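Local coordinates for sulfoquinovosidase (Escherichia coli, PDB 5AEG), which hydrolyses sulfoquinovosyl diacylglycerides and simple sulfoquinovosides such as sulfoquinovosyl glycerol, releasing sulfoquinovose for sulfoglycolysis, at residues D18-L22 with T31-D35. Sequence-based numbering, arbitrary orientation.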
ATOM      1  N   ASP A  18      37.988   0.654 -19.451  1.00 74.71           N
ATOM      2  CA  ASP A  18      37.473   0.975 -20.787  1.00 80.22           C
ATOM      3  C   ASP A  18      35.917   0.798 -20.807  1.00 74.65           C
ATOM      4  O   ASP A  18      35.336   0.489 -19.766  1.00 65.71           O
ATOM      5  CB  ASP A  18      38.211   0.122 -21.850  1.00 87.07           C
ATOM      6  CG  ASP A  18      37.934   0.571 -23.296  1.00 91.69           C
ATOM      7  OD1 ASP A  18      37.875   1.804 -23.555  1.00 80.87           O
ATOM      8  OD2 ASP A  18      37.728  -0.323 -24.163  1.00 96.44           O
ATOM      9  N   SER A  19      35.261   0.989 -21.965  1.00 65.93           N
ATOM     10  CA  SER A  19      33.799   1.020 -22.070  1.00 58.85           C
ATOM     11  C   SER A  19      33.040  -0.335 -22.298  1.00 55.09           C
ATOM     12  O   SER A  19      33.563  -1.279 -22.881  1.00 52.65           O
ATOM     13  CB  SER A  19      33.409   2.031 -23.133  1.00 53.76           C
ATOM     14  OG  SER A  19      33.236   1.334 -24.325  1.00 55.15           O
ATOM     15  N   PHE A  20      31.801  -0.430 -21.799  1.00 48.49           N
ATOM     16  CA  PHE A  20      30.926  -1.615 -22.030  1.00 38.79           C
ATOM     17  C   PHE A  20      29.416  -1.280 -22.108  1.00 44.73           C
ATOM     18  O   PHE A  20      29.019  -0.160 -21.721  1.00 36.51           O
ATOM     19  CB  PHE A  20      31.212  -2.744 -21.035  1.00 39.04           C
ATOM     20  CG  PHE A  20      30.730  -2.524 -19.621  1.00 41.81           C
ATOM     21  CD1 PHE A  20      29.386  -2.706 -19.282  1.00 46.25           C
ATOM     22  CD2 PHE A  20      31.622  -2.214 -18.606  1.00 45.55           C
ATOM     23  CE1 PHE A  20      28.946  -2.547 -17.982  1.00 41.15           C
ATOM     24  CE2 PHE A  20      31.188  -2.049 -17.306  1.00 43.97           C
ATOM     25  CZ  PHE A  20      29.843  -2.207 -16.994  1.00 44.07           C
ATOM     26  N   THR A  21      28.617  -2.248 -22.606  1.00 39.30           N
ATOM     27  CA  THR A  21      27.133  -2.159 -22.659  1.00 35.86           C
ATOM     28  C   THR A  21      26.587  -3.497 -22.332  1.00 38.30           C
ATOM     29  O   THR A  21      27.269  -4.507 -22.539  1.00 37.85           O
ATOM     30  CB  THR A  21      26.529  -1.638 -23.975  1.00 39.58           C
ATOM     31  OG1 THR A  21      26.884  -2.478 -25.073  1.00 43.14           O
ATOM     32  CG2 THR A  21      26.902  -0.218 -24.235  1.00 35.05           C
ATOM     33  N   LEU A  22      25.424  -3.537 -21.670  1.00 29.19           N
ATOM     34  CA  LEU A  22      24.783  -4.765 -21.377  1.00 30.22           C
ATOM     35  C   LEU A  22      23.327  -4.551 -21.866  1.00 37.41           C
ATOM     36  O   LEU A  22      22.649  -3.577 -21.396  1.00 29.82           O
ATOM     37  CB  LEU A  22      24.798  -5.068 -19.904  1.00 32.65           C
ATOM     38  CG  LEU A  22      23.892  -6.225 -19.446  1.00 39.01           C
ATOM     39  CD1 LEU A  22      24.361  -7.593 -19.960  1.00 41.35           C
ATOM     40  CD2 LEU A  22      23.804  -6.246 -17.935  1.00 39.39           C
ATOM     41  N   THR A  31      25.370   1.071 -19.439  1.00 31.06           N
ATOM     42  CA  THR A  31      26.471   1.554 -20.272  1.00 36.18           C
ATOM     43  C   THR A  31      27.450   2.224 -19.337  1.00 36.61           C
ATOM     44  O   THR A  31      27.046   2.864 -18.389  1.00 30.96           O
ATOM     45  CB  THR A  31      26.087   2.663 -21.203  1.00 37.86           C
ATOM     46  OG1 THR A  31      25.551   3.707 -20.404  1.00 46.30           O
ATOM     47  CG2 THR A  31      25.047   2.210 -22.093  1.00 44.49           C
ATOM     48  N   HIS A  32      28.730   2.057 -19.617  1.00 29.60           N
ATOM     49  CA  HIS A  32      29.831   2.504 -18.747  1.00 32.12           C
ATOM     50  C   HIS A  32      31.004   2.881 -19.622  1.00 36.52           C
ATOM     51  O   HIS A  32      31.405   2.085 -20.466  1.00 31.34           O
ATOM     52  CB  HIS A  32      30.318   1.364 -17.863  1.00 32.82           C
ATOM     53  CG  HIS A  32      31.522   1.706 -17.046  1.00 36.10           C
ATOM     54  ND1 HIS A  32      31.436   2.332 -15.817  1.00 38.81           N
ATOM     55  CD2 HIS A  32      32.844   1.495 -17.255  1.00 38.26           C
ATOM     56  CE1 HIS A  32      32.646   2.517 -15.314  1.00 35.95           C
ATOM     57  NE2 HIS A  32      33.519   2.008 -16.159  1.00 37.80           N
ATOM     58  N   SER A  33      31.571   4.039 -19.413  1.00 34.91           N
ATOM     59  CA  SER A  33      32.936   4.282 -19.865  1.00 37.34           C
ATOM     60  C   SER A  33      33.647   5.044 -18.781  1.00 40.87           C
ATOM     61  O   SER A  33      33.011   5.468 -17.760  1.00 34.09           O
ATOM     62  CB  SER A  33      32.908   5.127 -21.125  1.00 37.12           C
ATOM     63  OG  SER A  33      32.327   6.389 -20.821  1.00 34.71           O
ATOM     64  N   LYS A  34      34.952   5.235 -18.991  1.00 37.40           N
ATOM     65  CA  LYS A  34      35.786   6.042 -18.084  1.00 43.51           C
ATOM     66  C   LYS A  34      35.193   7.390 -17.949  1.00 35.89           C
ATOM     67  O   LYS A  34      35.089   7.897 -16.864  1.00 40.41           O
ATOM     68  CB  LYS A  34      37.244   6.180 -18.569  1.00 44.40           C
ATOM     69  CG  LYS A  34      38.261   5.393 -17.749  1.00 52.45           C
ATOM     70  CD  LYS A  34      39.529   6.224 -17.476  1.00 58.51           C
ATOM     71  CE  LYS A  34      40.713   5.378 -16.996  1.00 62.38           C
ATOM     72  NZ  LYS A  34      41.308   5.739 -15.666  1.00 50.84           N
ATOM     73  N   ASP A  35      34.677   7.935 -19.038  1.00 41.71           N
ATOM     74  CA  ASP A  35      34.038   9.290 -19.051  1.00 42.07           C
ATOM     75  C   ASP A  35      32.613   9.354 -18.558  1.00 40.43           C
ATOM     76  O   ASP A  35      32.193  10.426 -18.112  1.00 40.36           O
ATOM     77  CB  ASP A  35      33.982   9.842 -20.481  1.00 54.83           C
ATOM     78  CG  ASP A  35      35.312   9.731 -21.182  1.00 70.23           C
ATOM     79  OD1 ASP A  35      36.149  10.638 -20.954  1.00 75.15           O
ATOM     80  OD2 ASP A  35      35.528   8.707 -21.893  1.00 73.20           O
TER
HETATM   81  O   HOH W   1      36.437   3.823 -21.569  1.00 54.42           O
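His-32, Phe-20 and Thr-31 carry most of the 317 Å² buried where the open end of a β hairpin, strands 20-24 and 27-32, is held together. The segments run antiparallel, and Phe-20 and His-32 form a hydrogen-bonded pair: Phe-20 N donates to His-32 O at 2.9 Å, and His-32 N to Phe-20 O at 3.1 Å. Each carbonyl also takes a CA-H...O contact, Ser-19 CA lying 3.1 Å from His-32 O and Thr-31 CA 3.4 Å from Phe-20 O. Both aromatic side chains stand on one face of the sheet. With chi1 at 73° (p), the Phe-20 ring leans over the His-32 side chain, so that His-32 CB sits 3.8 Å from the Phe-20 ring centroid in a CH-pi contact; the rings themselves, 5.2 Å between centroids and 22° between planes, lie near parallel but so offset that little ring area is shared. This face packs on strand 79-85 of the large antiparallel sheet of the galactose mutarotase-like N-terminal domain of this family 31 glycoside hydrolase. Phe-83 of that strand meets the His-32 ring edge-to-face, and His-32 NE2 hydrogen-bonds to Thr-68 O of strand 56-74, in the same sheet. On the other face the non-hydrogen-bonded pair Thr-21 and Thr-31 brings CG2 to CG2 at 3.7 Å. Past the strand ends, a water bridges Asp-18 OD1 (3.2 Å) to Lys-34 N (3.3 Å), although Asp-18 is poorly ordered. Two backbone hydrogen bonds join the strands here, while the sheet's two faces differ: aromatic and buried around Phe-20 and His-32, partly exposed with a methyl-methyl contact between the threonines.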